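Local coordinates for protein galectin (Ovis aries, PDB 6N44) that probably binds carbohydrates, as a galectin with a galactose-binding site on one face of its beta sandwich, at residues N8-V14 against K123-G129; P36-F42 against F54-D60; V63-K69 against C111-L117. One frame throughout, in Å; residues are numbered along the deposited sequence.

In the fold
The chain forms a galectin beta sandwich of two antiparallel sheets. N8-V14 lies near the N terminus and pairs with K123-G129 near the C terminus, so contact 1 closes a loop of 108 residues spanning most of the fold. Contacts 2 and 3 lie within that loop, in series. Contact 2 is local: 11 residues separate P36-F42 from F54-D60 in a hairpin. Contact 3 joins V63-K69 to C111-L117, the end of strand 108-114 of the other sheet and the loop after it. Strand 37-43 pairs with strand 124-129, and strand 52-59 with strand 62-69. Contacts 1 and 2 build one sheet, and contact 3 ties it to the opposing sheet. Contacts 1 and 3 do not touch.

Contact 1. Residues N8-V14 against K123-G129; sequences NPYLQSV and KMLDVRG
This antiparallel pairing joins the N-terminal strand to one from near the C terminus at the edge of the six-stranded sheet, as in the galectin beta sandwich. Strands 10-13 and 124-129 run at 165° with axes 4.6 Å apart. Y10-V127 and Q12-L125 are hydrogen-bonded pairs, L11-D126 and S13-M124 non-hydrogen-bonded. Y10 N to V127 O is 2.8 Å; V127 N to Y10 O, Q12 N to L125 O and L125 N to Q12 O are all 2.9 Å. V14 N to K123 O, 3.2 Å, extends the ladder. At the other end P9 follows a cis peptide bond, and N8 ND2 (chi1 t) donates to G129 O at 2.8 Å. G129 has phi/psi 143/-171, which calls for glycine.

Y10, Q12, L125 and V127 share one face, all chi1 t. Y10 OH donates a hydrogen bond to Q12 OE1 at 2.5 Å. L11, S13, M124 and D126 share the other. There R128 (chi1 p) makes a salt bridge, NH2 to D126 OD2 2.8 Å, and P9 CG covers its guanidinium, 3.5 Å from CZ.

K123 and M124 face G43, a classic beta bulge. Strand 37-43 continues the sheet beyond 124-129, while opposing strands 19-28 and 131-138 cover L125 and V127.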
loop_
_atom_site.group_PDB
_atom_site.type_symbol
_atom_site.label_atom_id
_atom_site.label_comp_id
_atom_site.label_asym_id
_atom_site.label_seq_id
_atom_site.Cartn_x
_atom_site.Cartn_y
_atom_site.Cartn_z
ATOM N N ASN A 8 0.307 4.861 23.430
ATOM C CA ASN A 8 0.483 6.164 22.797
ATOM C C ASN A 8 1.468 6.950 23.647
ATOM O O ASN A 8 1.153 7.301 24.776
ATOM C CB ASN A 8 -0.863 6.892 22.676
ATOM C CG ASN A 8 -0.726 8.319 22.155
ATOM O OD1 ASN A 8 0.373 8.803 21.842
ATOM N ND2 ASN A 8 -1.850 9.001 22.058
ATOM N N PRO A 9 2.661 7.253 23.102
ATOM C CA PRO A 9 3.124 7.030 21.720
ATOM C C PRO A 9 3.295 5.559 21.324
ATOM O O PRO A 9 3.528 4.680 22.159
ATOM C CB PRO A 9 4.489 7.750 21.679
ATOM C CG PRO A 9 4.472 8.677 22.877
ATOM C CD PRO A 9 3.663 7.970 23.907
ATOM N N TYR A 10 3.130 5.324 20.028
ATOM C CA TYR A 10 3.286 4.024 19.397
ATOM C C TYR A 10 4.574 4.059 18.594
ATOM O O TYR A 10 4.786 4.995 17.821
ATOM C CB TYR A 10 2.109 3.732 18.469
ATOM C CG TYR A 10 2.227 2.461 17.666
ATOM C CD1 TYR A 10 1.659 1.279 18.123
ATOM C CD2 TYR A 10 2.922 2.440 16.440
ATOM C CE1 TYR A 10 1.780 0.084 17.379
ATOM C CE2 TYR A 10 3.040 1.280 15.696
ATOM C CZ TYR A 10 2.467 0.105 16.171
ATOM O OH TYR A 10 2.593 -1.043 15.437
ATOM N N LEU A 11 5.429 3.058 18.780
ATOM C CA LEU A 11 6.691 2.964 18.061
ATOM C C LEU A 11 6.732 1.660 17.287
ATOM O O LEU A 11 6.307 0.616 17.804
ATOM C CB LEU A 11 7.912 3.004 19.011
ATOM C CG LEU A 11 8.105 4.222 19.911
ATOM C CD1 LEU A 11 9.370 4.016 20.733
ATOM C CD2 LEU A 11 8.186 5.501 19.094
ATOM N N GLN A 12 7.287 1.710 16.071
ATOM C CA GLN A 12 7.501 0.487 15.296
ATOM C C GLN A 12 8.719 0.637 14.397
ATOM O O GLN A 12 8.728 1.497 13.510
ATOM C CB GLN A 12 6.283 0.143 14.442
ATOM C CG GLN A 12 6.427 -1.189 13.727
ATOM C CD GLN A 12 5.188 -1.547 12.931
ATOM O OE1 GLN A 12 4.065 -1.349 13.400
ATOM N NE2 GLN A 12 5.383 -2.058 11.710
ATOM N N SER A 13 9.718 -0.224 14.597
ATOM C CA SER A 13 10.811 -0.326 13.640
ATOM C C SER A 13 10.265 -0.711 12.264
ATOM O O SER A 13 9.422 -1.604 12.147
ATOM C CB SER A 13 11.824 -1.380 14.087
ATOM O OG SER A 13 12.371 -1.117 15.362
ATOM N N VAL A 14 10.771 -0.050 11.215
ATOM C CA VAL A 14 10.331 -0.283 9.836
ATOM C C VAL A 14 11.518 -0.229 8.880
ATOM O O VAL A 14 12.550 0.381 9.166
ATOM C CB VAL A 14 9.286 0.757 9.379
ATOM C CG1 VAL A 14 7.985 0.651 10.196
ATOM C CG2 VAL A 14 9.897 2.179 9.477
ATOM N N LYS A 123 13.890 4.434 9.733
ATOM C CA LYS A 123 14.005 3.208 10.508
ATOM C C LYS A 123 12.974 3.083 11.611
ATOM O O LYS A 123 12.909 2.025 12.240
ATOM C CB LYS A 123 15.394 3.097 11.160
ATOM C CG LYS A 123 16.569 3.222 10.208
ATOM C CD LYS A 123 16.633 2.059 9.269
ATOM C CE LYS A 123 17.609 2.342 8.126
ATOM N NZ LYS A 123 17.560 1.267 7.091
ATOM N N MET A 124 12.186 4.125 11.884
ATOM C CA MET A 124 11.327 4.134 13.063
ATOM C C MET A 124 10.071 4.927 12.743
ATOM O O MET A 124 10.152 6.101 12.360
ATOM C CB MET A 124 12.062 4.743 14.261
ATOM C CG MET A 124 11.219 4.873 15.511
ATOM S SD MET A 124 10.634 3.247 16.018
ATOM C CE MET A 124 12.194 2.422 16.362
ATOM N N LEU A 125 8.928 4.283 12.900
ATOM C CA LEU A 125 7.624 4.916 12.772
ATOM C C LEU A 125 7.125 5.282 14.169
ATOM O O LEU A 125 7.205 4.468 15.090
ATOM C CB LEU A 125 6.644 3.972 12.071
ATOM C CG LEU A 125 5.187 4.462 12.024
ATOM C CD1 LEU A 125 5.051 5.635 11.071
ATOM C CD2 LEU A 125 4.224 3.333 11.639
ATOM N N ASP A 126 6.637 6.506 14.325
ATOM C CA ASP A 126 6.235 7.038 15.626
ATOM C C ASP A 126 4.891 7.715 15.435
ATOM O O ASP A 126 4.788 8.687 14.678
ATOM C CB ASP A 126 7.287 8.030 16.171
ATOM C CG ASP A 126 6.927 8.630 17.544
ATOM O OD1 ASP A 126 5.750 8.952 17.831
ATOM O OD2 ASP A 126 7.853 8.834 18.346
ATOM N N VAL A 127 3.863 7.195 16.102
ATOM C CA VAL A 127 2.514 7.735 16.028
ATOM C C VAL A 127 2.127 8.190 17.427
ATOM O O VAL A 127 2.207 7.403 18.382
ATOM C CB VAL A 127 1.511 6.692 15.499
ATOM C CG1 VAL A 127 0.100 7.281 15.454
ATOM C CG2 VAL A 127 1.954 6.151 14.122
ATOM N N ARG A 128 1.691 9.445 17.545
ATOM C CA ARG A 128 1.327 9.996 18.847
ATOM C C ARG A 128 0.344 11.146 18.665
ATOM O O ARG A 128 0.087 11.608 17.548
ATOM C CB ARG A 128 2.559 10.478 19.608
ATOM C CG ARG A 128 3.283 11.633 18.943
ATOM C CD ARG A 128 4.477 12.077 19.808
ATOM N NE ARG A 128 5.510 11.044 19.871
ATOM C CZ ARG A 128 6.349 10.880 20.892
ATOM N NH1 ARG A 128 6.281 11.683 21.952
ATOM N NH2 ARG A 128 7.253 9.903 20.863
ATOM N N GLY A 129 -0.189 11.614 19.784
ATOM C CA GLY A 129 -1.046 12.778 19.802
ATOM C C GLY A 129 -2.169 12.620 20.809
ATOM O O GLY A 129 -2.200 11.696 21.622
HETATM O O HOH W 1 0.986 11.075 22.802
HETATM O O HOH W 2 14.177 1.012 14.411
HETATM O O HOH W 3 15.110 -0.017 7.682
#

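Contact 2. Residues P36-F42 against F54-D60; sequences PELQVDF and FRFWYCD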
loop_
_atom_site.group_PDB
_atom_site.type_symbol
_atom_site.label_atom_id
_atom_site.label_comp_id
_atom_site.label_asym_id
_atom_site.label_seq_id
_atom_site.Cartn_x
_atom_site.Cartn_y
_atom_site.Cartn_z
ATOM N N PRO A 36 -7.057 18.846 20.035
ATOM C CA PRO A 36 -6.244 17.624 19.893
ATOM C C PRO A 36 -5.290 17.694 18.701
ATOM O O PRO A 36 -5.624 18.222 17.641
ATOM C CB PRO A 36 -7.298 16.534 19.694
ATOM C CG PRO A 36 -8.475 17.283 19.046
ATOM C CD PRO A 36 -8.488 18.600 19.785
ATOM N N GLU A 37 -4.095 17.137 18.877
ATOM C CA GLU A 37 -3.090 17.068 17.825
ATOM C C GLU A 37 -2.844 15.618 17.434
ATOM O O GLU A 37 -3.036 14.700 18.233
ATOM C CB GLU A 37 -1.759 17.681 18.282
ATOM C CG GLU A 37 -1.897 18.961 19.065
ATOM C CD GLU A 37 -0.573 19.702 19.274
ATOM O OE1 GLU A 37 0.507 19.114 19.018
ATOM O OE2 GLU A 37 -0.613 20.890 19.682
ATOM N N LEU A 38 -2.399 15.431 16.202
ATOM C CA LEU A 38 -1.963 14.144 15.685
ATOM C C LEU A 38 -0.593 14.332 15.050
ATOM O O LEU A 38 -0.372 15.304 14.322
ATOM C CB LEU A 38 -2.981 13.604 14.653
ATOM C CG LEU A 38 -2.526 12.465 13.747
ATOM C CD1 LEU A 38 -2.183 11.214 14.574
ATOM C CD2 LEU A 38 -3.618 12.181 12.730
ATOM N N GLN A 39 0.330 13.412 15.322
ATOM C CA GLN A 39 1.683 13.546 14.800
ATOM C C GLN A 39 2.240 12.186 14.405
ATOM O O GLN A 39 2.237 11.259 15.221
ATOM C CB GLN A 39 2.616 14.203 15.824
ATOM C CG GLN A 39 4.013 14.401 15.261
ATOM C CD GLN A 39 4.858 15.233 16.180
ATOM O OE1 GLN A 39 4.712 16.451 16.222
ATOM N NE2 GLN A 39 5.721 14.582 16.945
ATOM N N VAL A 40 2.715 12.065 13.167
ATOM C CA VAL A 40 3.300 10.817 12.666
ATOM C C VAL A 40 4.702 11.107 12.148
ATOM O O VAL A 40 4.878 11.928 11.239
ATOM C CB VAL A 40 2.456 10.159 11.558
ATOM C CG1 VAL A 40 3.127 8.858 11.087
ATOM C CG2 VAL A 40 1.032 9.877 12.039
ATOM N N ASP A 41 5.691 10.415 12.706
ATOM C CA ASP A 41 7.088 10.595 12.330
ATOM C C ASP A 41 7.573 9.343 11.617
ATOM O O ASP A 41 7.554 8.245 12.190
ATOM C CB ASP A 41 7.981 10.874 13.547
ATOM C CG ASP A 41 7.887 12.320 14.030
ATOM O OD1 ASP A 41 7.203 13.123 13.360
ATOM O OD2 ASP A 41 8.508 12.663 15.070
ATOM N N PHE A 42 8.014 9.518 10.380
ATOM C CA PHE A 42 8.881 8.549 9.716
ATOM C C PHE A 42 10.300 9.020 10.006
ATOM O O PHE A 42 10.838 9.892 9.316
ATOM C CB PHE A 42 8.589 8.488 8.222
ATOM C CG PHE A 42 7.222 7.926 7.878
ATOM C CD1 PHE A 42 6.074 8.683 8.042
ATOM C CD2 PHE A 42 7.096 6.635 7.379
ATOM C CE1 PHE A 42 4.819 8.159 7.703
ATOM C CE2 PHE A 42 5.851 6.108 7.057
ATOM C CZ PHE A 42 4.714 6.872 7.213
ATOM N N PHE A 54 10.332 12.586 7.421
ATOM C CA PHE A 54 8.960 13.000 7.133
ATOM C C PHE A 54 8.162 13.035 8.429
ATOM O O PHE A 54 7.902 11.986 9.032
ATOM C CB PHE A 54 8.318 12.064 6.109
ATOM C CG PHE A 54 6.865 12.345 5.834
ATOM C CD1 PHE A 54 6.402 13.649 5.697
ATOM C CD2 PHE A 54 5.956 11.292 5.681
ATOM C CE1 PHE A 54 5.066 13.904 5.416
ATOM C CE2 PHE A 54 4.600 11.541 5.420
ATOM C CZ PHE A 54 4.159 12.849 5.288
ATOM N N ARG A 55 7.760 14.231 8.841
ATOM C CA ARG A 55 6.824 14.416 9.940
ATOM C C ARG A 55 5.512 14.931 9.372
ATOM O O ARG A 55 5.497 15.892 8.593
ATOM C CB ARG A 55 7.353 15.397 11.004
ATOM C CG ARG A 55 6.253 15.912 11.956
ATOM C CD ARG A 55 6.791 16.695 13.181
ATOM N NE ARG A 55 7.557 15.824 14.061
ATOM C CZ ARG A 55 8.135 16.213 15.194
ATOM N NH1 ARG A 55 8.032 17.473 15.604
ATOM N NH2 ARG A 55 8.807 15.331 15.919
ATOM N N PHE A 56 4.423 14.298 9.774
ATOM C CA PHE A 56 3.065 14.708 9.447
ATOM C C PHE A 56 2.408 15.149 10.743
ATOM O O PHE A 56 2.368 14.379 11.709
ATOM C CB PHE A 56 2.280 13.547 8.812
ATOM C CG PHE A 56 0.798 13.836 8.566
ATOM C CD1 PHE A 56 0.359 14.309 7.338
ATOM C CD2 PHE A 56 -0.150 13.581 9.547
ATOM C CE1 PHE A 56 -1.007 14.554 7.095
ATOM C CE2 PHE A 56 -1.517 13.815 9.315
ATOM C CZ PHE A 56 -1.941 14.299 8.080
ATOM N N TRP A 57 1.884 16.371 10.754
ATOM C CA TRP A 57 1.332 16.986 11.952
ATOM C C TRP A 57 -0.027 17.571 11.625
ATOM O O TRP A 57 -0.191 18.248 10.606
ATOM C CB TRP A 57 2.268 18.083 12.482
ATOM C CG TRP A 57 1.747 18.810 13.700
ATOM C CD1 TRP A 57 1.947 18.467 15.007
ATOM C CD2 TRP A 57 0.959 20.009 13.717
ATOM N NE1 TRP A 57 1.327 19.373 15.837
ATOM C CE2 TRP A 57 0.707 20.325 15.071
ATOM C CE3 TRP A 57 0.431 20.839 12.721
ATOM C CZ2 TRP A 57 -0.027 21.448 15.457
ATOM C CZ3 TRP A 57 -0.313 21.957 13.108
ATOM C CH2 TRP A 57 -0.527 22.251 14.466
ATOM N N TYR A 58 -1.002 17.308 12.474
ATOM C CA TYR A 58 -2.347 17.797 12.233
ATOM C C TYR A 58 -2.899 18.373 13.517
ATOM O O TYR A 58 -2.751 17.777 14.584
ATOM C CB TYR A 58 -3.322 16.706 11.735
ATOM C CG TYR A 58 -4.749 17.224 11.786
ATOM C CD1 TYR A 58 -5.246 18.030 10.769
ATOM C CD2 TYR A 58 -5.572 16.967 12.880
ATOM C CE1 TYR A 58 -6.534 18.543 10.824
ATOM C CE2 TYR A 58 -6.857 17.478 12.947
ATOM C CZ TYR A 58 -7.333 18.268 11.919
ATOM O OH TYR A 58 -8.616 18.777 11.974
ATOM N N CYS A 59 -3.565 19.517 13.399
ATOM C CA CYS A 59 -4.330 20.056 14.516
ATOM C C CYS A 59 -5.282 21.102 13.968
ATOM O O CYS A 59 -4.864 21.962 13.185
ATOM C CB CYS A 59 -3.415 20.668 15.575
ATOM S SG CYS A 59 -4.287 21.302 17.033
ATOM N N ASP A 60 -6.556 20.987 14.335
ATOM C CA ASP A 60 -7.548 22.046 14.134
ATOM C C ASP A 60 -7.590 22.531 12.680
ATOM O O ASP A 60 -7.408 23.716 12.381
ATOM C CB ASP A 60 -7.272 23.210 15.090
ATOM C CG ASP A 60 -8.362 24.262 15.052
ATOM O OD1 ASP A 60 -8.042 25.458 15.197
ATOM O OD2 ASP A 60 -9.536 23.884 14.867
HETATM O O HOH W 4 -7.623 19.346 16.381
#
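The two strands of this hairpin alternate their side chains between a mainly polar face (E37, Q39, D41, R55, with W57 and C59) and a hydrophobic one. They run antiparallel at 175°. L38-Y58, V40-F56 and F42-F54 are hydrogen-bonded pairs; V40 N to F56 O and F56 N to V40 O are 2.8 Å. The bond from F54 N to F42 O, 3.3 Å, is weak.

On the polar face R55 (chi1 t, chi3 m) bends so that its guanidinium meets D41 (chi1 m) edge-on. The salt bridge has two arms: R55 NE to D41 OD1 and R55 NH2 to D41 OD2, each 2.8 Å. Q39, chi1 t, lays its amide over one face of that guanidinium. W57, also t, turns its indole edge to E37, with NE1 to OE1 at 3.3 Å. Water 4 bridges P36 O and D60 N.

On the hydrophobic face F54, F56 and Y58 are t at chi1, whereas F42 is m. The F42 and F54 rings lie at 23° but are slid apart, with centroids 5.6 Å apart and little overlap. L38 CD2 meets the edge of F56, 4.3 Å from CE2. Strand 90-97 and Y101 of the other sheet pack against this face.

R55 binds beta-D-galactose in another structure of this protein. One face in the sandwich core and the other carrying the sugar site is typical of a galectin carbohydrate-recognition domain.

Contact 3. Residues V63-K69 against C111-L117; sequences VVMNTLK and CQFAHRL
Two strands from opposing sheets of the sandwich pack through their side chains. No backbone hydrogen bond joins them. Strands 63-69 and 111-114 run nearly parallel, at 12°, with axes 8.8 Å apart. The closest CA pairs are V63-C111 at 9.1 Å, M65-F113 at 7.5 Å and T67-R116 at 7.1 Å. V63, M65, T67 and K69 direct their CA-to-CB bonds toward C111-L117.

C111, extended at -173/167 with chi1 p, points SG at M65, 3.5 Å from CE; V63 CG1 is 4.5 Å from the same sulfur. Q112 points away. F113 (chi1 t) fills the space between the strands. M65 (m, t, m) lies beside it: M65 CB is 3.6 Å from F113 CD1, and M65 SD is 5.3 Å from the ring centroid in an oblique Met-aromatic contact. T67 OG1 meets the ring edge, 3.3 Å from F113 CZ, and is hydrogen-bonded to P53 O. After F113 the chain leaves the strand. At R116, phi/psi -113/-37 turns the backbone. Its side chain (m, t, t) reaches back; R116 CD is 3.2 Å from T67 OG1. R116 NH1 makes a weak hydrogen bond to N66 OD1, 3.1 Å, while NH2 donates one to K75 O. N66 OD1 also accepts T67 N at 2.8 Å. L117 (m, t) closes the contact: CD1 lies 3.8 Å from T67 CG2 and CD2 3.5 Å from K69 CD.

N66 binds beta-D-galactose in another structure of this protein, and R116 meets the same side chain. Strand 62-69 sits between strands 52-59 and 72-80, F54 stacks on F113, and strand 100-105 flanks strand 108-114.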
loop_
_atom_site.group_PDB
_atom_site.type_symbol
_atom_site.label_atom_id
_atom_site.label_comp_id
_atom_site.label_asym_id
_atom_site.label_seq_id
_atom_site.Cartn_x
_atom_site.Cartn_y
_atom_site.Cartn_z
ATOM N N VAL A 63 -2.750 20.834 8.360
ATOM C CA VAL A 63 -1.685 19.845 8.232
ATOM C C VAL A 63 -0.379 20.589 7.996
ATOM O O VAL A 63 -0.296 21.436 7.101
ATOM C CB VAL A 63 -1.954 18.866 7.070
ATOM C CG1 VAL A 63 -0.686 18.087 6.728
ATOM C CG2 VAL A 63 -3.131 17.927 7.366
ATOM N N VAL A 64 0.651 20.255 8.765
ATOM C CA VAL A 64 2.005 20.706 8.472
ATOM C C VAL A 64 2.893 19.482 8.264
ATOM O O VAL A 64 2.880 18.555 9.083
ATOM C CB VAL A 64 2.563 21.607 9.589
ATOM C CG1 VAL A 64 3.981 22.058 9.237
ATOM C CG2 VAL A 64 1.644 22.806 9.804
ATOM N N MET A 65 3.660 19.477 7.175
ATOM C CA MET A 65 4.631 18.423 6.909
ATOM C C MET A 65 6.010 19.038 6.733
ATOM O O MET A 65 6.146 20.093 6.112
ATOM C CB MET A 65 4.251 17.617 5.667
ATOM C CG MET A 65 2.880 16.928 5.805
ATOM S SD MET A 65 2.299 16.202 4.267
ATOM C CE MET A 65 1.726 17.648 3.366
ATOM N N ASN A 66 7.033 18.376 7.260
ATOM C CA ASN A 66 8.374 18.939 7.197
ATOM C C ASN A 66 9.395 17.827 7.363
ATOM O O ASN A 66 9.052 16.671 7.617
ATOM C CB ASN A 66 8.564 20.022 8.258
ATOM C CG ASN A 66 9.504 21.115 7.805
ATOM O OD1 ASN A 66 10.260 20.941 6.846
ATOM N ND2 ASN A 66 9.459 22.258 8.489
ATOM N N THR A 67 10.665 18.205 7.238
ATOM C CA THR A 67 11.806 17.317 7.342
ATOM C C THR A 67 12.815 17.936 8.295
ATOM O O THR A 67 13.115 19.132 8.196
ATOM C CB THR A 67 12.468 17.094 5.974
ATOM O OG1 THR A 67 11.541 16.447 5.087
ATOM C CG2 THR A 67 13.710 16.250 6.119
ATOM N N LEU A 68 13.321 17.125 9.213
ATOM C CA LEU A 68 14.385 17.514 10.131
ATOM C C LEU A 68 15.670 16.870 9.635
ATOM O O LEU A 68 15.804 15.642 9.669
ATOM C CB LEU A 68 14.072 17.073 11.560
ATOM C CG LEU A 68 15.207 17.374 12.557
ATOM C CD1 LEU A 68 15.354 18.879 12.797
ATOM C CD2 LEU A 68 15.000 16.644 13.870
ATOM N N LYS A 69 16.614 17.695 9.180
ATOM C CA LYS A 69 17.884 17.220 8.637
ATOM C C LYS A 69 19.024 17.922 9.367
ATOM O O LYS A 69 19.156 19.146 9.275
ATOM C CB LYS A 69 17.960 17.494 7.135
ATOM C CG LYS A 69 19.355 17.356 6.549
ATOM C CD LYS A 69 19.274 16.904 5.104
ATOM C CE LYS A 69 20.571 17.125 4.333
ATOM N NZ LYS A 69 20.278 17.209 2.869
ATOM N N CYS A 111 -3.008 14.835 0.527
ATOM C CA CYS A 111 -1.797 15.578 0.198
ATOM C C CYS A 111 -0.681 14.586 -0.104
ATOM O O CYS A 111 -0.794 13.388 0.166
ATOM C CB CYS A 111 -1.385 16.526 1.334
ATOM S SG CYS A 111 -1.197 15.741 2.976
ATOM N N GLN A 112 0.399 15.109 -0.674
ATOM C CA GLN A 112 1.585 14.337 -1.009
ATOM C C GLN A 112 2.819 15.108 -0.560
ATOM O O GLN A 112 2.816 16.341 -0.533
ATOM C CB GLN A 112 1.669 14.044 -2.518
ATOM C CG GLN A 112 0.409 13.378 -3.116
ATOM C CD GLN A 112 -0.758 14.353 -3.333
ATOM O OE1 GLN A 112 -1.862 14.156 -2.815
ATOM N NE2 GLN A 112 -0.517 15.401 -4.106
ATOM N N PHE A 113 3.883 14.372 -0.233
ATOM C CA PHE A 113 5.130 14.942 0.277
ATOM C C PHE A 113 6.294 14.324 -0.488
ATOM O O PHE A 113 6.606 13.146 -0.289
ATOM C CB PHE A 113 5.276 14.679 1.782
ATOM C CG PHE A 113 6.432 15.389 2.426
ATOM C CD1 PHE A 113 6.310 16.712 2.832
ATOM C CD2 PHE A 113 7.644 14.736 2.646
ATOM C CE1 PHE A 113 7.374 17.383 3.438
ATOM C CE2 PHE A 113 8.711 15.407 3.257
ATOM C CZ PHE A 113 8.565 16.736 3.652
ATOM N N ALA A 114 6.937 15.119 -1.344
ATOM C CA ALA A 114 8.117 14.667 -2.075
ATOM C C ALA A 114 9.255 14.298 -1.127
ATOM O O ALA A 114 9.511 14.992 -0.143
ATOM C CB ALA A 114 8.578 15.771 -3.034
ATOM N N HIS A 115 9.954 13.205 -1.428
ATOM C CA HIS A 115 11.031 12.777 -0.548
ATOM C C HIS A 115 12.113 13.852 -0.494
ATOM O O HIS A 115 12.488 14.435 -1.514
ATOM C CB HIS A 115 11.638 11.446 -1.016
ATOM C CG HIS A 115 10.715 10.277 -0.867
ATOM N ND1 HIS A 115 10.320 9.793 0.362
ATOM C CD2 HIS A 115 10.100 9.500 -1.794
ATOM C CE1 HIS A 115 9.499 8.770 0.186
ATOM N NE2 HIS A 115 9.348 8.575 -1.113
ATOM N N ARG A 116 12.604 14.118 0.708
ATOM C CA ARG A 116 13.699 15.055 0.904
ATOM C C ARG A 116 14.959 14.374 1.392
ATOM O O ARG A 116 16.059 14.753 0.992
ATOM C CB ARG A 116 13.288 16.150 1.891
ATOM C CG ARG A 116 12.183 17.053 1.388
ATOM C CD ARG A 116 11.952 18.165 2.388
ATOM N NE ARG A 116 10.665 18.825 2.227
ATOM C CZ ARG A 116 10.255 19.826 2.999
ATOM N NH1 ARG A 116 11.050 20.279 3.961
ATOM N NH2 ARG A 116 9.062 20.374 2.813
ATOM N N LEU A 117 14.808 13.376 2.237
ATOM C CA LEU A 117 15.812 12.419 2.637
ATOM C C LEU A 117 15.430 11.050 2.092
ATOM O O LEU A 117 14.243 10.778 1.893
ATOM C CB LEU A 117 15.936 12.359 4.166
ATOM C CG LEU A 117 16.562 13.608 4.781
ATOM C CD1 LEU A 117 16.484 13.589 6.299
ATOM C CD2 LEU A 117 18.014 13.692 4.305
#